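Local coordinates for L-arabinose ABC transporter, periplasmic L-arabinose-binding protein (Burkholderia thailandensis, PDB 4KZK) that binds sugars in the periplasm, among them beta-D-galactopyranose, and probably delivers L-arabinose to an ABC transporter for uptake into the cell, at residues Arg146-Gln150 and Thr318-Leu322; Val151-Ile155 and Ile261-Ile265; Asp240-Val244 and Phe283-Ile287. All coordinates share one frame; numbering follows the deposited sequence.

Contact 1 (Arg146-Gln150 and Thr318-Leu322); sequences RIGRQ and TSGTL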
loop_
_atom_site.group_PDB
_atom_site.type_symbol
_atom_site.label_atom_id
_atom_site.label_comp_id
_atom_site.label_asym_id
_atom_site.label_seq_id
_atom_site.Cartn_x
_atom_site.Cartn_y
_atom_site.Cartn_z
ATOM N N ARG A 146 0.626 -0.752 -12.990
ATOM C CA ARG A 146 1.594 0.228 -13.474
ATOM C C ARG A 146 2.605 0.620 -12.406
ATOM O O ARG A 146 3.771 0.784 -12.694
ATOM C CB ARG A 146 0.895 1.488 -13.996
ATOM C CG ARG A 146 0.123 1.253 -15.278
ATOM C CD ARG A 146 -0.210 2.535 -16.033
ATOM N NE ARG A 146 -0.097 3.736 -15.204
ATOM C CZ ARG A 146 -1.101 4.415 -14.650
ATOM N NH1 ARG A 146 -2.375 4.094 -14.827
ATOM N NH2 ARG A 146 -0.809 5.460 -13.906
ATOM N N ILE A 147 2.161 0.716 -11.159
ATOM C CA ILE A 147 3.041 1.009 -10.023
ATOM C C ILE A 147 4.066 -0.116 -9.875
ATOM O O ILE A 147 5.261 0.108 -9.698
ATOM C CB ILE A 147 2.230 1.144 -8.714
ATOM C CG1 ILE A 147 1.276 2.346 -8.790
ATOM C CG2 ILE A 147 3.149 1.263 -7.502
ATOM C CD1 ILE A 147 1.951 3.691 -8.939
ATOM N N GLY A 148 3.577 -1.340 -9.918
ATOM C CA GLY A 148 4.473 -2.480 -9.924
ATOM C C GLY A 148 5.512 -2.439 -11.038
ATOM O O GLY A 148 6.688 -2.767 -10.816
ATOM N N ARG A 149 5.085 -2.092 -12.257
ATOM C CA ARG A 149 6.054 -1.934 -13.335
ATOM C C ARG A 149 7.146 -0.939 -12.964
ATOM O O ARG A 149 8.324 -1.159 -13.279
ATOM C CB ARG A 149 5.356 -1.476 -14.618
ATOM C CG ARG A 149 4.385 -2.475 -15.212
ATOM C CD ARG A 149 5.053 -3.756 -15.676
ATOM N NE ARG A 149 5.941 -3.557 -16.819
ATOM C CZ ARG A 149 5.923 -4.282 -17.935
ATOM N NH1 ARG A 149 5.031 -5.265 -18.121
ATOM N NH2 ARG A 149 6.817 -4.023 -18.877
ATOM N N GLN A 150 6.750 0.175 -12.374
ATOM C CA GLN A 150 7.724 1.169 -11.891
ATOM C C GLN A 150 8.683 0.595 -10.857
ATOM O O GLN A 150 9.867 0.912 -10.869
ATOM C CB GLN A 150 7.029 2.395 -11.319
ATOM C CG GLN A 150 6.254 3.201 -12.341
ATOM C CD GLN A 150 5.508 4.321 -11.661
ATOM O OE1 GLN A 150 4.465 4.094 -11.061
ATOM N NE2 GLN A 150 6.039 5.499 -11.705
ATOM N N THR A 318 -4.757 6.239 -8.742
ATOM C CA THR A 318 -3.706 7.251 -8.627
ATOM C C THR A 318 -2.319 6.733 -9.007
ATOM O O THR A 318 -2.088 5.539 -9.143
ATOM C CB THR A 318 -3.655 7.788 -7.198
ATOM O OG1 THR A 318 -3.225 6.749 -6.304
ATOM C CG2 THR A 318 -5.027 8.363 -6.770
ATOM N N SER A 319 -1.402 7.666 -9.213
ATOM C CA SER A 319 -0.088 7.359 -9.752
ATOM C C SER A 319 1.021 7.660 -8.764
ATOM O O SER A 319 0.798 8.289 -7.728
ATOM C CB SER A 319 0.142 8.175 -11.033
ATOM O OG SER A 319 -0.728 7.746 -12.082
ATOM N N GLY A 320 2.220 7.231 -9.113
ATOM C CA GLY A 320 3.378 7.409 -8.268
ATOM C C GLY A 320 4.644 7.695 -9.045
ATOM O O GLY A 320 4.687 7.555 -10.260
ATOM N N THR A 321 5.687 8.086 -8.319
ATOM C CA THR A 321 6.998 8.274 -8.915
ATOM C C THR A 321 8.080 7.735 -7.991
ATOM O O THR A 321 7.931 7.726 -6.758
ATOM C CB THR A 321 7.325 9.746 -9.210
ATOM O OG1 THR A 321 7.382 10.461 -7.976
ATOM C CG2 THR A 321 6.281 10.369 -10.131
ATOM N N LEU A 322 9.170 7.294 -8.595
ATOM C CA LEU A 322 10.254 6.705 -7.825
ATOM C C LEU A 322 10.984 7.735 -6.980
ATOM O O LEU A 322 11.350 8.798 -7.488
ATOM C CB LEU A 322 11.246 6.016 -8.755
ATOM C CG LEU A 322 12.533 5.545 -8.089
ATOM C CD1 LEU A 322 12.232 4.379 -7.174
ATOM C CD2 LEU A 322 13.578 5.207 -9.141
HETATM O O HOH W 1 2.210 5.733 -11.572
#
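Arg-146, in the first turn of helix 144-161, sends its guanidinium toward Ser-319 in the 318-322 segment. The edge of the group approaches the serine, with NH2 2.9 Å from Ser-319 OG and the oxygen close to the guanidinium plane; a bend at chi3 (-18°) accompanies the turn of the flat end toward Ser-319. Both residues are exposed to solvent.

Ile-147 supplies the apolar part. Its CB does not point straight at the strand, yet in one of its two conformers CD1 reaches in and lies 3.6 Å from Gly-320 N, against bare backbone. It also touches Ile-142 and Ile-287, on the strands 139-142 and 283-288 that flank strand 315-324 in the sheet. The side chain of Thr-318, hydrogen-bonded to His-294 of the sugar pocket, is about 6 Å from the bound galactose.

Gln-150, on the next turn, carries the polar grip. Its chain runs extended beyond CG (chi2 175°), bringing the amide beside the Gly-320 peptide. NE2 donates to Gly-320 O over 2.9 Å, with a nearly straight N-H...O angle of 174°. The acceptor lies in the glutamine's amide plane, whereas the nitrogen sits well above the plane of the glycine carbonyl. Water 1 donates to Gln-150 OE1 at 2.8 Å and accepts from Gly-320 N at 2.9 Å.

One glutamine thus serves both backbone polar atoms of Gly-320. With both ends engaged, the amide's orientation is fixed, and the helix gains one direct and one water-mediated link to the irregular part of strand 315-324.

Contact 2 (Val151-Ile155 and Ile261-Ile265); sequences VGDAI and IAVGI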
loop_
_atom_site.group_PDB
_atom_site.type_symbol
_atom_site.label_atom_id
_atom_site.label_comp_id
_atom_site.label_asym_id
_atom_site.label_seq_id
_atom_site.Cartn_x
_atom_site.Cartn_y
_atom_site.Cartn_z
ATOM N N VAL A 151 8.178 -0.238 -9.961
ATOM C CA VAL A 151 9.056 -0.901 -8.997
ATOM C C VAL A 151 10.120 -1.745 -9.710
ATOM O O VAL A 151 11.311 -1.650 -9.429
ATOM C CB VAL A 151 8.265 -1.805 -8.033
ATOM C CG1 VAL A 151 9.205 -2.709 -7.239
ATOM C CG2 VAL A 151 7.361 -0.993 -7.096
ATOM N N GLY A 152 9.684 -2.583 -10.643
ATOM C CA GLY A 152 10.598 -3.445 -11.361
ATOM C C GLY A 152 11.581 -2.675 -12.214
ATOM O O GLY A 152 12.769 -3.017 -12.257
ATOM N N ASP A 153 11.121 -1.593 -12.839
ATOM C CA ASP A 153 12.018 -0.775 -13.652
ATOM C C ASP A 153 13.106 -0.134 -12.804
ATOM O O ASP A 153 14.280 -0.088 -13.210
ATOM C CB ASP A 153 11.250 0.328 -14.374
ATOM C CG ASP A 153 10.413 -0.167 -15.524
ATOM O OD1 ASP A 153 10.500 -1.342 -15.973
ATOM O OD2 ASP A 153 9.645 0.698 -16.015
ATOM N N ALA A 154 12.710 0.371 -11.634
ATOM C CA ALA A 154 13.653 1.006 -10.680
ATOM C C ALA A 154 14.715 -0.006 -10.271
ATOM O O ALA A 154 15.899 0.290 -10.256
ATOM C CB ALA A 154 12.928 1.512 -9.447
ATOM N N ILE A 155 14.282 -1.214 -9.938
ATOM C CA ILE A 155 15.187 -2.250 -9.515
ATOM C C ILE A 155 16.149 -2.604 -10.657
ATOM O O ILE A 155 17.369 -2.651 -10.458
ATOM C CB ILE A 155 14.406 -3.514 -9.064
ATOM C CG1 ILE A 155 13.660 -3.237 -7.748
ATOM C CG2 ILE A 155 15.357 -4.685 -8.890
ATOM C CD1 ILE A 155 12.741 -4.355 -7.290
ATOM N N ILE A 261 18.887 -5.270 -3.758
ATOM C CA ILE A 261 18.176 -4.062 -4.219
ATOM C C ILE A 261 16.684 -4.278 -4.001
ATOM O O ILE A 261 16.066 -5.092 -4.683
ATOM C CB ILE A 261 18.454 -3.751 -5.701
ATOM C CG1 ILE A 261 19.951 -3.550 -5.916
ATOM C CG2 ILE A 261 17.670 -2.530 -6.144
ATOM C CD1 ILE A 261 20.333 -3.536 -7.374
ATOM N N ALA A 262 16.120 -3.547 -3.051
ATOM C CA ALA A 262 14.719 -3.665 -2.707
ATOM C C ALA A 262 14.033 -2.334 -2.912
ATOM O O ALA A 262 14.569 -1.306 -2.526
ATOM C CB ALA A 262 14.580 -4.115 -1.256
ATOM N N VAL A 263 12.843 -2.367 -3.513
ATOM C CA VAL A 263 12.084 -1.135 -3.769
ATOM C C VAL A 263 10.657 -1.356 -3.303
ATOM O O VAL A 263 10.019 -2.349 -3.674
ATOM C CB VAL A 263 12.128 -0.740 -5.269
ATOM C CG1 VAL A 263 11.169 0.406 -5.585
ATOM C CG2 VAL A 263 13.541 -0.391 -5.675
ATOM N N GLY A 264 10.177 -0.444 -2.475
ATOM C CA GLY A 264 8.835 -0.504 -1.938
ATOM C C GLY A 264 7.825 0.339 -2.672
ATOM O O GLY A 264 8.100 0.849 -3.763
ATOM N N ILE A 265 6.645 0.429 -2.064
ATOM C CA ILE A 265 5.543 1.289 -2.503
ATOM C C ILE A 265 4.997 2.021 -1.275
ATOM O O ILE A 265 4.776 1.385 -0.238
ATOM C CB ILE A 265 4.415 0.492 -3.175
ATOM C CG1 ILE A 265 4.937 -0.195 -4.437
ATOM C CG2 ILE A 265 3.227 1.386 -3.465
ATOM C CD1 ILE A 265 3.992 -1.260 -4.959
#
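Val-263 is the residue on which Val-151, Ala-154 and Ile-155 of the helix converge. The packing is tightest at Ile-155, whose CG1 lies 3.5 Å from Val-263 CG2, the two side chains sliding past each other in opposite directions. Val-151 straddles the end of the strand with its two methyls. CG1, set anti to the backbone N (chi1 168°), rests 3.7 Å from Val-263 O, while CG2 meets Ile-265 CG1 at 3.7 Å, these two side chains crossing at about a right angle.

Elsewhere the fit is looser. Ala-154 CB stands 4.3 Å from Val-263 CG2, and the methyls Ile-155 CG2 and Ile-261 CG2 are 4.2 Å apart. No hydrogen bond joins the segments, and every touching residue is buried; the solvent-facing side of the helix, with Asp-153, is turned from the strand.

Segments 151-155 and 261-264 run roughly antiparallel (151°), their axes 8.3 Å apart at closest approach. Helix 144-161 thus packs on the sheet of the sugar-binding fold, and the Ile-265 side chain is about 5 Å from the bound galactose. Flanking strands 233-236 and 283-288 contribute Phe-236 and Ile-287 against Val-151, while helix 180-195 packs against helix 144-161, Ala-189 on Val-151 and Leu-193 on Ile-155.

Contact 3 (Asp240-Val244 and Phe283-Ile287); sequences DDTTV and FFGSI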
loop_
_atom_site.group_PDB
_atom_site.type_symbol
_atom_site.label_atom_id
_atom_site.label_comp_id
_atom_site.label_asym_id
_atom_site.label_seq_id
_atom_site.Cartn_x
_atom_site.Cartn_y
_atom_site.Cartn_z
ATOM N N ASP A 240 6.004 -0.535 1.386
ATOM C CA ASP A 240 7.273 -0.348 2.088
ATOM C C ASP A 240 7.428 -1.301 3.269
ATOM O O ASP A 240 8.528 -1.834 3.517
ATOM C CB ASP A 240 7.433 1.101 2.595
ATOM C CG ASP A 240 7.551 2.119 1.486
ATOM O OD1 ASP A 240 8.019 1.765 0.404
ATOM O OD2 ASP A 240 7.189 3.303 1.703
ATOM N N ASP A 241 6.355 -1.491 4.021
ATOM C CA ASP A 241 6.410 -2.288 5.233
ATOM C C ASP A 241 6.820 -3.727 4.969
ATOM O O ASP A 241 7.701 -4.259 5.635
ATOM C CB ASP A 241 5.048 -2.255 5.916
ATOM C CG ASP A 241 4.575 -0.839 6.220
ATOM O OD1 ASP A 241 4.831 0.046 5.404
ATOM O OD2 ASP A 241 3.852 -0.661 7.215
ATOM N N THR A 242 6.197 -4.340 3.973
ATOM C CA THR A 242 6.519 -5.703 3.591
ATOM C C THR A 242 7.926 -5.748 3.007
ATOM O O THR A 242 8.722 -6.564 3.409
ATOM C CB THR A 242 5.455 -6.296 2.642
ATOM O OG1 THR A 242 5.194 -5.417 1.539
ATOM C CG2 THR A 242 4.194 -6.482 3.404
ATOM N N THR A 243 8.248 -4.829 2.112
ATOM C CA THR A 243 9.570 -4.770 1.507
ATOM C C THR A 243 10.671 -4.727 2.536
ATOM O O THR A 243 11.676 -5.446 2.427
ATOM C CB THR A 243 9.660 -3.595 0.499
ATOM O OG1 THR A 243 8.640 -3.769 -0.501
ATOM C CG2 THR A 243 11.010 -3.551 -0.179
ATOM N N VAL A 244 10.496 -3.889 3.563
ATOM C CA VAL A 244 11.514 -3.735 4.622
ATOM C C VAL A 244 11.671 -5.038 5.399
ATOM O O VAL A 244 12.751 -5.360 5.898
ATOM C CB VAL A 244 11.149 -2.599 5.604
ATOM C CG1 VAL A 244 11.834 -2.780 6.970
ATOM C CG2 VAL A 244 11.492 -1.272 4.986
ATOM N N PHE A 283 17.211 -1.371 1.273
ATOM C CA PHE A 283 16.029 -0.644 0.842
ATOM C C PHE A 283 16.508 0.565 0.026
ATOM O O PHE A 283 16.935 1.587 0.588
ATOM C CB PHE A 283 15.217 -0.217 2.044
ATOM C CG PHE A 283 13.857 0.303 1.695
ATOM C CD1 PHE A 283 13.685 1.605 1.278
ATOM C CD2 PHE A 283 12.749 -0.532 1.759
ATOM C CE1 PHE A 283 12.434 2.082 0.964
ATOM C CE2 PHE A 283 11.488 -0.056 1.442
ATOM C CZ PHE A 283 11.337 1.251 1.025
ATOM N N PHE A 284 16.434 0.411 -1.297
ATOM C CA PHE A 284 17.053 1.327 -2.236
ATOM C C PHE A 284 16.109 2.467 -2.606
ATOM O O PHE A 284 16.509 3.607 -2.790
ATOM C CB PHE A 284 17.457 0.557 -3.485
ATOM C CG PHE A 284 17.851 1.440 -4.615
ATOM C CD1 PHE A 284 19.035 2.123 -4.584
ATOM C CD2 PHE A 284 17.002 1.615 -5.696
ATOM C CE1 PHE A 284 19.380 2.970 -5.625
ATOM C CE2 PHE A 284 17.329 2.472 -6.723
ATOM C CZ PHE A 284 18.526 3.143 -6.693
ATOM N N GLY A 285 14.835 2.158 -2.751
ATOM C CA GLY A 285 13.895 3.175 -3.208
ATOM C C GLY A 285 12.467 2.788 -2.920
ATOM O O GLY A 285 12.201 1.703 -2.403
ATOM N N SER A 286 11.540 3.688 -3.272
ATOM C CA SER A 286 10.116 3.434 -3.091
ATOM C C SER A 286 9.321 4.194 -4.116
ATOM O O SER A 286 9.748 5.266 -4.549
ATOM C CB SER A 286 9.704 3.881 -1.685
ATOM O OG SER A 286 8.337 3.665 -1.434
ATOM N N ILE A 287 8.155 3.683 -4.501
ATOM C CA ILE A 287 7.279 4.477 -5.367
ATOM C C ILE A 287 6.415 5.355 -4.472
ATOM O O ILE A 287 5.547 4.851 -3.718
ATOM C CB ILE A 287 6.402 3.613 -6.304
ATOM C CG1 ILE A 287 7.234 2.606 -7.101
ATOM C CG2 ILE A 287 5.568 4.521 -7.207
ATOM C CD1 ILE A 287 8.337 3.233 -7.928
#
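Phe-283 opens the strand segment with its side chain directed at helix 240-252, where three helix residues meet its ring. The ring is swung out from the strand with CG anti to the backbone N (chi1 -169°), and CD2 lies 3.5 Å from CG2 of Val-244 in one of that residue's two conformers. Thr-243 approaches the same CD2-CE2 bond from the opposite side of the ring plane, its CG2 3.9 Å from Phe-283 CE2; both methyls approach obliquely. Thr-243 OG1 is turned to the carbonyl oxygen of Asn-239, leaving the methyl to the aromatic ring. At the far end of the ring, Asp-240 OD1 sits at the edge, near the ring plane and 3.4 Å from CZ, with carboxylate and ring 77° apart.

Farther along the strand, Ser-286 again points toward the helix. Its hydroxyl donates over 2.7 Å to the syn lone pair of Asp-240 OD1, the one on the side of OD2. OD2 accepts from the backbone N of Gly-267, so both oxygens of this buried carboxylate have a hydrogen-bond donor. That pair of bonds, together with the position at the first turn of the helix, would be expected to favour the charged form.

Segments 240-244 and 283-287 run nearly antiparallel (165°), with closest axis approach of 10.3 Å, enough to admit a phenylalanine between them. Such helices packed on a central sheet are the layered alpha/beta build of periplasmic binding proteins. Here the layer adjoins the sugar site: Asp-240 touches the galactose-binding Asn-266, consistent with a second-shell position beside it.

From the N terminus, helix 144-161 comes first and enters two contacts in succession, contact 1 with 146-150 and contact 2 with 151-155. Contact 2 closes a loop of 105 residues on reaching 261-265. Before that strand, the chain passes through 240-244, which joins 283-287 only afterwards, so contacts 2 and 3 cross along the sequence. Contact 1 closes last, at 318-322, and its long loop encloses both others. Strands 260-264, 283-288 and 315-324 are successive neighbours in the sheet, with helices 144-161 and 240-252 packed against it. Ile-287 binds the set together, touching Gln-150 and Gly-320 of contact 1 and Val-151 of contact 2.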